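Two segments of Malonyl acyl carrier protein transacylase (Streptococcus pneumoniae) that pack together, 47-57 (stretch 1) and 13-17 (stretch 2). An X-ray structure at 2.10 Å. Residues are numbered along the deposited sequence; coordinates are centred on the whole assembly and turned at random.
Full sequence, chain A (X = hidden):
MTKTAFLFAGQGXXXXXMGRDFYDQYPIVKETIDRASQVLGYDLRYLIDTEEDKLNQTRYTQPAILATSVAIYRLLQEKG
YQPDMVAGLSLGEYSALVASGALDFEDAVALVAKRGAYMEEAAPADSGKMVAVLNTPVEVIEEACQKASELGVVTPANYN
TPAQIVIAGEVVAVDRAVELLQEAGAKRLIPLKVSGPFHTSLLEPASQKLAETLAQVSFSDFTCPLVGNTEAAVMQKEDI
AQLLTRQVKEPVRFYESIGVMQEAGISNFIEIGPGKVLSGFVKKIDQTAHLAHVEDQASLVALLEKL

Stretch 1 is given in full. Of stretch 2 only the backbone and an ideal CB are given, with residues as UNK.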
# COMPACT_ATOMS: atom_id res chain seq x y z
N LEU A 47 -1.30 7.03 20.18
CA LEU A 47 -0.10 6.63 19.41
C LEU A 47 0.08 7.53 18.21
O LEU A 47 1.16 8.10 17.99
CB LEU A 47 -0.18 5.16 18.97
CG LEU A 47 1.01 4.49 18.28
CD1 LEU A 47 0.98 2.98 18.48
CD2 LEU A 47 1.01 4.83 16.83
N ILE A 48 -0.98 7.69 17.42
CA ILE A 48 -0.87 8.48 16.20
C ILE A 48 -0.49 9.97 16.50
O ILE A 48 0.27 10.62 15.74
CB ILE A 48 -2.18 8.36 15.29
CG1 ILE A 48 -2.29 6.96 14.66
CG2 ILE A 48 -2.13 9.37 14.17
CD1 ILE A 48 -3.74 6.56 14.22
N ASP A 49 -1.06 10.50 17.56
CA ASP A 49 -0.91 11.88 17.92
C ASP A 49 0.40 12.26 18.67
O ASP A 49 0.77 13.46 18.72
CB ASP A 49 -2.09 12.28 18.81
CG ASP A 49 -3.39 12.25 18.08
OD1 ASP A 49 -3.37 12.28 16.83
OD2 ASP A 49 -4.43 12.23 18.73
N THR A 50 1.05 11.28 19.32
CA THR A 50 2.09 11.61 20.31
C THR A 50 3.34 10.71 20.26
O THR A 50 4.38 11.13 20.75
CB THR A 50 1.54 11.59 21.75
OG1 THR A 50 0.20 12.10 21.75
CG2 THR A 50 2.40 12.44 22.71
N GLU A 51 3.21 9.49 19.76
CA GLU A 51 4.35 8.57 19.77
C GLU A 51 4.93 8.49 18.38
O GLU A 51 4.52 7.64 17.58
CB GLU A 51 3.92 7.18 20.25
CG GLU A 51 3.60 7.11 21.73
CD GLU A 51 2.95 5.80 22.12
OE1 GLU A 51 3.37 5.20 23.13
OE2 GLU A 51 2.01 5.37 21.42
N GLU A 52 5.87 9.38 18.06
CA GLU A 52 6.33 9.43 16.71
C GLU A 52 7.18 8.19 16.33
O GLU A 52 7.04 7.64 15.24
CB GLU A 52 7.02 10.76 16.39
CG GLU A 52 7.17 10.92 14.91
CD GLU A 52 7.39 12.35 14.44
OE1 GLU A 52 7.72 12.49 13.23
OE2 GLU A 52 7.23 13.31 15.25
N ASP A 53 8.01 7.70 17.24
CA ASP A 53 8.83 6.54 16.91
C ASP A 53 8.02 5.26 16.73
O ASP A 53 8.29 4.46 15.84
CB ASP A 53 9.91 6.33 17.97
CG ASP A 53 11.00 7.38 17.89
OD1 ASP A 53 11.20 7.98 16.81
OD2 ASP A 53 11.68 7.56 18.91
N LYS A 54 7.03 5.07 17.57
CA LYS A 54 6.16 3.90 17.42
C LYS A 54 5.37 4.00 16.11
O LYS A 54 5.16 3.02 15.43
CB LYS A 54 5.19 3.79 18.60
CG LYS A 54 5.80 3.40 19.91
CD LYS A 54 4.72 2.76 20.68
CE LYS A 54 4.88 2.97 22.16
NZ LYS A 54 3.54 2.69 22.74
N LEU A 55 4.91 5.21 15.79
CA LEU A 55 4.11 5.43 14.58
C LEU A 55 4.90 4.95 13.35
O LEU A 55 4.29 4.41 12.40
CB LEU A 55 3.65 6.91 14.44
CG LEU A 55 2.82 7.35 13.20
CD1 LEU A 55 1.46 6.57 13.01
CD2 LEU A 55 2.57 8.84 13.10
N ASN A 56 6.22 5.16 13.38
CA ASN A 56 7.14 4.78 12.30
C ASN A 56 7.67 3.34 12.41
O ASN A 56 8.47 2.92 11.57
CB ASN A 56 8.32 5.80 12.22
CG ASN A 56 7.88 7.16 11.68
OD1 ASN A 56 6.94 7.24 10.89
ND2 ASN A 56 8.54 8.23 12.11
N GLN A 57 7.27 2.61 13.46
CA GLN A 57 7.55 1.16 13.62
C GLN A 57 6.47 0.26 12.99
O GLN A 57 5.35 0.19 13.48
CB GLN A 57 7.74 0.76 15.09
CG GLN A 57 8.97 1.41 15.74
CD GLN A 57 9.02 1.15 17.27
OE1 GLN A 57 8.58 0.08 17.73
NE2 GLN A 57 9.53 2.17 18.07
N UNK A 13 3.48 6.61 4.39
CA UNK A 13 2.76 7.91 4.25
C UNK A 13 2.25 8.46 5.60
O UNK A 13 1.74 9.58 5.66
CB UNK A 13 1.57 7.75 3.30
N UNK A 14 2.35 7.68 6.66
CA UNK A 14 1.88 8.15 7.97
C UNK A 14 2.55 9.47 8.43
O UNK A 14 3.65 9.81 7.99
CB UNK A 14 2.13 7.06 9.01
N UNK A 15 1.91 10.22 9.34
CA UNK A 15 2.56 11.39 9.94
C UNK A 15 1.90 11.63 11.27
O UNK A 15 0.78 11.14 11.52
CB UNK A 15 2.47 12.63 9.04
N UNK A 16 2.59 12.33 12.17
CA UNK A 16 2.05 12.48 13.51
C UNK A 16 0.76 13.30 13.39
O UNK A 16 0.73 14.29 12.71
CB UNK A 16 3.06 13.14 14.45
N UNK A 17 -0.28 12.84 14.07
CA UNK A 17 -1.54 13.54 14.13
C UNK A 17 -2.49 13.28 12.98
O UNK A 17 -3.54 13.92 12.93
CB UNK A 17 -1.27 15.04 14.21

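Position 13 lies beyond the reach of stretch 1. Nothing of stretch 1 comes within 5.5 Å of its ideal CB, so this contact sets no preference. The deposited residue is Ala 13, whose side chain takes no part here.

Position 14 points its CA-to-CB bond toward stretch 1. The ideal CB is 4.1 Å from Leu 55 CD1 and 5.2 Å from Asn 56 OD1. Stretch 1 therefore offers two things: an aliphatic surface near the base of the side chain and a carboxamide oxygen further out. A leucine or methionine would suit the first. A longer chain ending in a donor, such as glutamine, lysine or arginine, could use both. The deposited residue is Gln 14. Its CG packs 3.8 Å from Leu 55 CG, and its NE2 donates a hydrogen bond to Asn 56 OD1 at 2.9 Å, with an angle of 153° at the hydrogen. The chain is thus aliphatic where it meets Leu 55 and polar where it meets Asn 56.

Position 15 turns its CA-to-CB bond away, and no atom of stretch 1 is within 5.5 Å of the ideal CB. Many side chains would fit this contact, large or small. The deposited residue is Tyr 15, with chi1 p. Its backbone does the touching: Tyr 15 O is 3.3 Å from Leu 55 CD2.

Position 16 sets its CA-to-CB bond sideways. The ideal CB is 4.0 Å from Ile 48 O, 4.3 Å from Glu 52 OE2 and 4.5 Å from Leu 55 CD2. A medium aliphatic chain could cover the turn between the helices, while a lysine or arginine might answer the carboxylate. The deposited residue is Leu 16, with chi1 t and chi2 p. It has 108 Å² covered by stretch 1, the most in stretch 2. Its CD1 lies 3.4 Å from Ile 48 O and 3.6 Å from Thr 50 N, and its CD2 is 3.6 Å from Glu 52 OE2. A water accepts from Leu 16 N and donates to Glu 52 OE1, each at 2.9 Å, so the carboxylate is also tied to the backbone.

Position 17 has phi 85° and psi 2°. Positive phi favours glycine; asparagine is the usual second choice, and the carboxylate of Asp 49 speaks against aspartate. The ideal CB points away, 4.3 Å from Asp 49 OD1. The deposited residue is Gly 17. Its N donates to Ile 48 O at 2.8 Å and 165°, a nearly straight bond that fastens the two backbones together.

Stretch 2 13-17: AQYLG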
# COMPACT_ATOMS: atom_id res chain seq x y z
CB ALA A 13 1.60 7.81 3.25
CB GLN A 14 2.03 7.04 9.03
CG GLN A 14 3.50 6.67 9.50
CD GLN A 14 4.36 5.91 8.46
OE1 GLN A 14 3.89 5.54 7.37
NE2 GLN A 14 5.64 5.66 8.82
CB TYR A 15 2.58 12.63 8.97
CG TYR A 15 1.19 13.06 8.50
CD1 TYR A 15 0.66 12.58 7.29
CD2 TYR A 15 0.40 13.91 9.30
CE1 TYR A 15 -0.60 12.97 6.89
CE2 TYR A 15 -0.88 14.28 8.91
CZ TYR A 15 -1.38 13.81 7.71
OH TYR A 15 -2.68 14.18 7.36
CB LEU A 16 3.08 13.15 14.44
CG LEU A 16 2.99 13.16 15.98
CD1 LEU A 16 3.32 11.80 16.57
CD2 LEU A 16 3.98 14.23 16.51
O HOH W 1 5.41 12.84 11.57
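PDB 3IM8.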